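Local coordinates for protein migration inhibitory factor (Trichinella spiralis, PDB 1HFO) that belongs to the macrophage migration inhibitory factor family and assembles as a trimer of alpha/beta subunits, a parasite relative of the cytokine MIF, at residues Pro1-Ile9 with Thr53-Ser63; Val14-Ser23 with Tyr36-Asp44. All coordinates share one frame; numbering follows the deposited sequence.

Interaction 1: residues Pro1-Ile9 with Thr53-Ser63; sequences PIFTLNTNI and TNPAAFGTLMS
Phe3 pairs with Leu61 and Ile2 with Met62 where antiparallel strands 2-7 and 57-63 run side by side at the middle of the four-stranded mixed sheet of the MIF fold. Ile2, Thr4 and Asn6 form hydrogen-bonded pairs with Met62, Thr60 and Phe58, each giving and taking one backbone bond. On the face of Phe3 and Leu5, which helices 18-30 and 69-87 cover, knobs and hollows are uneven. CD1 of Leu61 comes to the edge of the Phe3 ring, 3.8 Å from its CD1, the two side chains meeting at about a right angle. Next along, Gly59 offers no side chain, and Leu5 leans into the dip: its CD1 lies over the backbone, 3.5 Å from Phe58 O, and 3.7 Å from Ala57 CB. Leu5 CG stands anti to the backbone N (chi1 -171°), which carries this branch down to strand 57-63. On the other face Ile2 and Met62 run side by side, CB to CG 3.7 Å, as do Thr4 and Thr60; Thr4 OG1 hydrogen-bonds to His40 of the same chain. Phe58 turns its ring back under Asn6, whose CB sits over one ring face, 4.1 Å from the centroid. His40 of a neighbouring subunit also meets that ring, so this face belongs to the trimer interface. At the end of the pairing side chains take over from the backbone: Thr7 OG1 donates to Ala56 O and, accepting from Ile9 N, forms an ST turn. Asn8, with CG held between its backbone N and carbonyl carbon (chi1 43°), reaches across to the loop: its OD1 accepts from Ala56 N at 2.9 Å, while ND2, which also bonds to Leu47 O, donates to Asn54 O at 3.1 Å, from above the carbonyl plane.

Interaction 2: residues Val14-Ser23 with Tyr36-Asp44; sequences VPSDFLSSTS and YVAVHINTD
Val39 meets Leu19, Thr22 and Ser23 from the first turns of helix 18-30, which lies across strand 38-42 in a beta-alpha-beta unit; the axes of 18-23 and 38-42 come within 8.4 Å. The largest buried area belongs to Val39, whose two methyls divide the work. CG1, anti to the backbone N (chi1 178°), rises between Leu19 CD2 and Thr22 CG2, 3.7 Å from each; the Leu19 and Val39 side chains pass one another running opposite ways, while Thr22 comes in at a slant. CG2 lies against Ser23, 3.4 Å from OG. That hydroxyl is turned back to its own helix and donates to Leu19 O at 2.7 Å, which Ser23 N reaches from the other face of the carbonyl plane. A water donates hydrogen bonds to both Ser23 OG and Val37 O, bridging helix and strand where no direct hydrogen bond links them. Ile41, next in buried area, sends CD1 up between Phe18 and Val14, 3.9 Å from Phe18 CE2 and 4.0 Å from Val14 CG2. Val14 CG2 also packs on Thr43 CG2 at 3.6 Å, beyond the strand. Across the Phe18 ring from Ile41 CD1, Thr22 OG1 sits 3.3 Å above the ring plane, over its centre, and donates to Phe18 O; it also bonds to His82. Helix 69-87 flanks the group through Leu87, which touches Phe18 and Ile41, and strand 2-7 lies beside strand 38-42, with Phe3 against Thr22. At its other edge strand 38-42 pairs antiparallel with a strand of a neighbouring subunit, carrying the sheet across the interface.

In the fold
Interactions 1 and 2 have centres about 10 Å apart and share one mixed sheet, ordered 38-42, 2-7, 57-63, 94-100. Along the chain, strand 2-7 comes first, then helix 18-30 and strand 38-42, the parts joined by interaction 2, and, last of the four segments, strand 57-63, which returns to complete interaction 1. Strands 2-7 and 38-42 run parallel as direct neighbours: Pro1 O bonds to Ala38 N at 2.8 Å, and Ile9 O probably to Asp44 N at 2.7 Å. One contact thus builds the sheet laterally, while the other lays a helix upon it. Both also touch the second subunit, so both take part in the trimer interface.

Interaction 1: residues Pro1-Ile9 with Thr53-Ser63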
# COMPACT_ATOMS: atom_id res chain seq x y z
N PRO A 1 15.13 2.77 2.56
CA PRO A 1 13.99 3.40 1.83
C PRO A 1 13.20 2.44 0.97
O PRO A 1 13.73 1.43 0.49
CB PRO A 1 14.57 4.49 0.94
CG PRO A 1 15.87 4.82 1.66
CD PRO A 1 16.37 3.50 2.24
N ILE A 2 11.93 2.77 0.76
CA ILE A 2 11.07 1.96 -0.06
C ILE A 2 10.35 2.89 -1.01
O ILE A 2 9.81 3.93 -0.58
CB ILE A 2 9.98 1.21 0.76
CG1 ILE A 2 10.62 0.22 1.71
CG2 ILE A 2 9.02 0.47 -0.17
CD1 ILE A 2 9.60 -0.46 2.60
N PHE A 3 10.37 2.53 -2.28
CA PHE A 3 9.62 3.28 -3.26
C PHE A 3 8.73 2.23 -3.89
O PHE A 3 9.22 1.25 -4.46
CB PHE A 3 10.48 3.91 -4.35
CG PHE A 3 9.67 4.73 -5.32
CD1 PHE A 3 9.10 5.93 -4.91
CD2 PHE A 3 9.42 4.28 -6.61
CE1 PHE A 3 8.29 6.68 -5.78
CE2 PHE A 3 8.61 5.02 -7.50
CZ PHE A 3 8.05 6.22 -7.07
N THR A 4 7.43 2.42 -3.77
CA THR A 4 6.48 1.48 -4.32
C THR A 4 5.48 2.24 -5.19
O THR A 4 5.00 3.31 -4.81
CB THR A 4 5.78 0.71 -3.15
OG1 THR A 4 4.71 -0.09 -3.66
CG2 THR A 4 5.27 1.68 -2.11
N LEU A 5 5.21 1.69 -6.37
CA LEU A 5 4.32 2.33 -7.35
C LEU A 5 3.31 1.37 -7.95
O LEU A 5 3.62 0.20 -8.23
CB LEU A 5 5.17 2.92 -8.47
CG LEU A 5 4.50 3.82 -9.51
CD1 LEU A 5 4.16 5.14 -8.86
CD2 LEU A 5 5.46 4.06 -10.70
N ASN A 6 2.10 1.87 -8.14
CA ASN A 6 1.04 1.10 -8.75
C ASN A 6 0.70 1.83 -10.05
O ASN A 6 0.55 3.05 -10.07
CB ASN A 6 -0.18 1.04 -7.83
CG ASN A 6 0.16 0.45 -6.49
OD1 ASN A 6 0.43 1.17 -5.52
ND2 ASN A 6 0.18 -0.88 -6.43
N THR A 7 0.58 1.07 -11.13
CA THR A 7 0.32 1.69 -12.43
C THR A 7 -0.53 0.81 -13.33
O THR A 7 -0.59 -0.41 -13.17
CB THR A 7 1.67 2.00 -13.13
OG1 THR A 7 1.42 2.62 -14.40
CG2 THR A 7 2.45 0.72 -13.36
N ASN A 8 -1.19 1.45 -14.30
CA ASN A 8 -2.02 0.72 -15.25
C ASN A 8 -1.27 0.33 -16.52
O ASN A 8 -1.79 -0.41 -17.35
CB ASN A 8 -3.27 1.53 -15.62
CG ASN A 8 -2.98 3.00 -15.88
OD1 ASN A 8 -1.86 3.39 -16.21
ND2 ASN A 8 -4.03 3.83 -15.74
N ILE A 9 -0.04 0.81 -16.68
CA ILE A 9 0.72 0.46 -17.87
C ILE A 9 1.08 -1.02 -17.86
O ILE A 9 0.90 -1.72 -16.87
CB ILE A 9 2.02 1.29 -18.02
CG1 ILE A 9 2.99 0.96 -16.89
CG2 ILE A 9 1.70 2.76 -18.08
CD1 ILE A 9 4.25 1.76 -16.98
N THR A 53 -8.75 5.97 -17.83
CA THR A 53 -7.87 4.83 -17.63
C THR A 53 -6.57 4.96 -18.42
O THR A 53 -5.88 3.97 -18.65
CB THR A 53 -8.59 3.53 -18.05
OG1 THR A 53 -7.81 2.40 -17.65
CG2 THR A 53 -8.79 3.49 -19.55
N ASN A 54 -6.23 6.17 -18.84
CA ASN A 54 -4.98 6.37 -19.58
C ASN A 54 -3.82 6.24 -18.60
O ASN A 54 -4.02 6.39 -17.40
CB ASN A 54 -4.95 7.75 -20.24
CG ASN A 54 -5.87 7.84 -21.45
OD1 ASN A 54 -6.05 6.86 -22.16
ND2 ASN A 54 -6.45 9.01 -21.68
N PRO A 55 -2.61 5.96 -19.11
CA PRO A 55 -1.43 5.81 -18.25
C PRO A 55 -1.37 6.76 -17.06
O PRO A 55 -1.40 7.98 -17.21
CB PRO A 55 -0.28 6.03 -19.23
CG PRO A 55 -0.80 5.36 -20.47
CD PRO A 55 -2.24 5.85 -20.53
N ALA A 56 -1.26 6.17 -15.87
CA ALA A 56 -1.22 6.90 -14.61
C ALA A 56 -0.58 5.99 -13.58
O ALA A 56 -0.40 4.80 -13.83
CB ALA A 56 -2.64 7.25 -14.17
N ALA A 57 -0.30 6.55 -12.41
CA ALA A 57 0.28 5.80 -11.29
C ALA A 57 0.21 6.59 -9.99
O ALA A 57 0.05 7.80 -10.00
CB ALA A 57 1.75 5.44 -11.60
N PHE A 58 0.32 5.89 -8.87
CA PHE A 58 0.34 6.57 -7.58
C PHE A 58 1.24 5.65 -6.77
O PHE A 58 1.27 4.43 -7.00
CB PHE A 58 -1.06 6.67 -6.96
CG PHE A 58 -1.62 5.37 -6.47
CD1 PHE A 58 -1.39 4.96 -5.16
CD2 PHE A 58 -2.39 4.57 -7.29
CE1 PHE A 58 -1.95 3.77 -4.67
CE2 PHE A 58 -2.95 3.37 -6.81
CZ PHE A 58 -2.73 2.98 -5.50
N GLY A 59 2.00 6.24 -5.87
CA GLY A 59 2.90 5.43 -5.07
C GLY A 59 3.32 6.13 -3.81
O GLY A 59 2.84 7.22 -3.49
N THR A 60 4.27 5.53 -3.12
CA THR A 60 4.74 6.08 -1.87
C THR A 60 6.25 5.97 -1.80
O THR A 60 6.80 5.01 -2.30
CB THR A 60 4.15 5.25 -0.70
OG1 THR A 60 2.72 5.30 -0.76
CG2 THR A 60 4.61 5.78 0.66
N LEU A 61 6.90 6.96 -1.22
CA LEU A 61 8.33 6.90 -0.98
C LEU A 61 8.47 7.06 0.53
O LEU A 61 8.17 8.12 1.07
CB LEU A 61 9.08 8.04 -1.68
CG LEU A 61 10.56 8.07 -1.28
CD1 LEU A 61 11.21 6.85 -1.91
CD2 LEU A 61 11.26 9.34 -1.72
N MET A 62 8.90 6.01 1.23
CA MET A 62 9.06 6.12 2.67
C MET A 62 10.51 5.90 3.07
O MET A 62 11.23 5.14 2.43
CB MET A 62 8.15 5.11 3.39
CG MET A 62 8.34 3.68 2.98
SD MET A 62 7.11 2.63 3.85
CE MET A 62 6.03 2.17 2.51
N SER A 63 10.94 6.60 4.11
CA SER A 63 12.32 6.49 4.58
C SER A 63 12.49 7.04 5.98
O SER A 63 11.76 7.95 6.39
CB SER A 63 13.23 7.26 3.61
OG SER A 63 14.58 7.20 4.02

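Interaction 2: residues Val14-Ser23 with Tyr36-Asp44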
# COMPACT_ATOMS: atom_id res chain seq x y z
N VAL A 14 7.87 -1.60 -18.88
CA VAL A 14 8.78 -1.18 -17.82
C VAL A 14 10.15 -1.62 -18.36
O VAL A 14 10.39 -2.81 -18.59
CB VAL A 14 8.51 -1.92 -16.48
CG1 VAL A 14 9.53 -1.48 -15.43
CG2 VAL A 14 7.11 -1.60 -15.98
N PRO A 15 11.05 -0.67 -18.59
CA PRO A 15 12.37 -1.03 -19.11
C PRO A 15 13.18 -1.91 -18.16
O PRO A 15 12.96 -1.91 -16.95
CB PRO A 15 13.02 0.32 -19.36
CG PRO A 15 12.42 1.17 -18.28
CD PRO A 15 10.96 0.77 -18.31
N SER A 16 14.14 -2.65 -18.73
CA SER A 16 15.00 -3.55 -17.96
C SER A 16 15.83 -2.80 -16.90
O SER A 16 16.22 -3.40 -15.90
CB SER A 16 15.93 -4.30 -18.91
OG SER A 16 16.80 -3.40 -19.55
N ASP A 17 16.11 -1.52 -17.13
CA ASP A 17 16.88 -0.74 -16.16
C ASP A 17 16.01 0.13 -15.26
O ASP A 17 16.49 1.12 -14.69
CB ASP A 17 17.90 0.17 -16.85
CG ASP A 17 17.27 1.08 -17.89
OD1 ASP A 17 16.03 1.14 -18.00
OD2 ASP A 17 18.04 1.76 -18.59
N PHE A 18 14.75 -0.23 -15.11
CA PHE A 18 13.90 0.58 -14.24
C PHE A 18 14.27 0.44 -12.75
O PHE A 18 14.42 1.43 -12.05
CB PHE A 18 12.43 0.19 -14.41
CG PHE A 18 11.51 0.97 -13.52
CD1 PHE A 18 11.25 2.31 -13.78
CD2 PHE A 18 10.99 0.39 -12.38
CE1 PHE A 18 10.48 3.07 -12.92
CE2 PHE A 18 10.20 1.15 -11.48
CZ PHE A 18 9.95 2.50 -11.75
N LEU A 19 14.43 -0.80 -12.30
CA LEU A 19 14.75 -1.05 -10.89
C LEU A 19 16.11 -0.48 -10.55
O LEU A 19 16.29 0.15 -9.51
CB LEU A 19 14.68 -2.54 -10.59
CG LEU A 19 13.28 -3.14 -10.76
CD1 LEU A 19 13.32 -4.64 -10.61
CD2 LEU A 19 12.33 -2.50 -9.75
N SER A 20 17.10 -0.68 -11.42
CA SER A 20 18.40 -0.13 -11.11
C SER A 20 18.41 1.41 -11.08
O SER A 20 18.91 2.01 -10.13
CB SER A 20 19.45 -0.63 -12.12
OG SER A 20 19.16 -0.17 -13.44
N SER A 21 17.85 2.04 -12.11
CA SER A 21 17.85 3.50 -12.16
C SER A 21 17.06 4.12 -11.03
O SER A 21 17.43 5.18 -10.53
CB SER A 21 17.32 4.02 -13.50
OG SER A 21 15.99 3.60 -13.77
N THR A 22 15.97 3.47 -10.65
CA THR A 22 15.12 3.98 -9.58
C THR A 22 15.84 3.75 -8.24
O THR A 22 15.85 4.64 -7.38
CB THR A 22 13.75 3.27 -9.61
OG1 THR A 22 13.18 3.38 -10.94
CG2 THR A 22 12.81 3.90 -8.61
N SER A 23 16.46 2.59 -8.07
CA SER A 23 17.20 2.32 -6.82
C SER A 23 18.30 3.36 -6.64
O SER A 23 18.52 3.90 -5.56
CB SER A 23 17.85 0.95 -6.85
OG SER A 23 16.90 -0.09 -6.89
N TYR A 36 20.06 -0.65 1.33
CA TYR A 36 18.84 -0.44 2.11
C TYR A 36 17.69 0.07 1.23
O TYR A 36 16.60 0.33 1.73
CB TYR A 36 19.08 0.57 3.22
CG TYR A 36 19.94 0.04 4.34
CD1 TYR A 36 19.38 -0.77 5.33
CD2 TYR A 36 21.30 0.33 4.39
CE1 TYR A 36 20.18 -1.28 6.37
CE2 TYR A 36 22.10 -0.18 5.42
CZ TYR A 36 21.53 -0.98 6.41
OH TYR A 36 22.31 -1.47 7.45
N VAL A 37 17.92 0.20 -0.08
CA VAL A 37 16.86 0.70 -0.95
C VAL A 37 16.04 -0.40 -1.61
O VAL A 37 16.59 -1.29 -2.28
CB VAL A 37 17.43 1.60 -2.07
CG1 VAL A 37 16.30 2.06 -3.00
CG2 VAL A 37 18.14 2.77 -1.46
N ALA A 38 14.72 -0.34 -1.42
CA ALA A 38 13.84 -1.32 -2.04
C ALA A 38 12.94 -0.57 -3.01
O ALA A 38 12.42 0.51 -2.70
CB ALA A 38 12.99 -2.05 -0.98
N VAL A 39 12.79 -1.16 -4.19
CA VAL A 39 11.95 -0.58 -5.24
C VAL A 39 10.97 -1.62 -5.71
O VAL A 39 11.33 -2.76 -6.00
CB VAL A 39 12.79 -0.12 -6.43
CG1 VAL A 39 11.84 0.45 -7.54
CG2 VAL A 39 13.77 0.95 -5.99
N HIS A 40 9.71 -1.21 -5.86
CA HIS A 40 8.65 -2.11 -6.27
C HIS A 40 7.73 -1.40 -7.25
O HIS A 40 7.41 -0.23 -7.04
CB HIS A 40 7.82 -2.48 -5.04
CG HIS A 40 6.51 -3.12 -5.37
ND1 HIS A 40 5.31 -2.64 -4.88
CD2 HIS A 40 6.20 -4.23 -6.08
CE1 HIS A 40 4.33 -3.42 -5.28
NE2 HIS A 40 4.84 -4.40 -6.01
N ILE A 41 7.35 -2.11 -8.31
CA ILE A 41 6.38 -1.55 -9.26
C ILE A 41 5.38 -2.64 -9.57
O ILE A 41 5.73 -3.77 -9.91
CB ILE A 41 7.03 -1.05 -10.58
CG1 ILE A 41 5.96 -0.36 -11.43
CG2 ILE A 41 7.66 -2.22 -11.33
CD1 ILE A 41 6.53 0.47 -12.58
N ASN A 42 4.10 -2.30 -9.39
CA ASN A 42 2.99 -3.20 -9.62
C ASN A 42 2.30 -2.66 -10.87
O ASN A 42 1.70 -1.58 -10.84
CB ASN A 42 2.05 -3.13 -8.41
CG ASN A 42 0.90 -4.09 -8.52
OD1 ASN A 42 0.92 -5.02 -9.31
ND2 ASN A 42 -0.12 -3.88 -7.69
N THR A 43 2.41 -3.40 -11.96
CA THR A 43 1.86 -2.98 -13.25
C THR A 43 0.58 -3.68 -13.64
O THR A 43 0.11 -4.59 -12.95
CB THR A 43 2.88 -3.23 -14.39
OG1 THR A 43 3.26 -4.61 -14.37
CG2 THR A 43 4.12 -2.36 -14.22
N ASP A 44 0.02 -3.27 -14.78
CA ASP A 44 -1.20 -3.85 -15.32
C ASP A 44 -2.35 -3.80 -14.33
O ASP A 44 -3.15 -4.73 -14.22
CB ASP A 44 -0.93 -5.30 -15.73
CG ASP A 44 -0.06 -5.40 -16.96
OD1 ASP A 44 -0.52 -4.96 -18.04
OD2 ASP A 44 1.07 -5.90 -16.86
O HOH W 1 16.55 -1.83 -4.93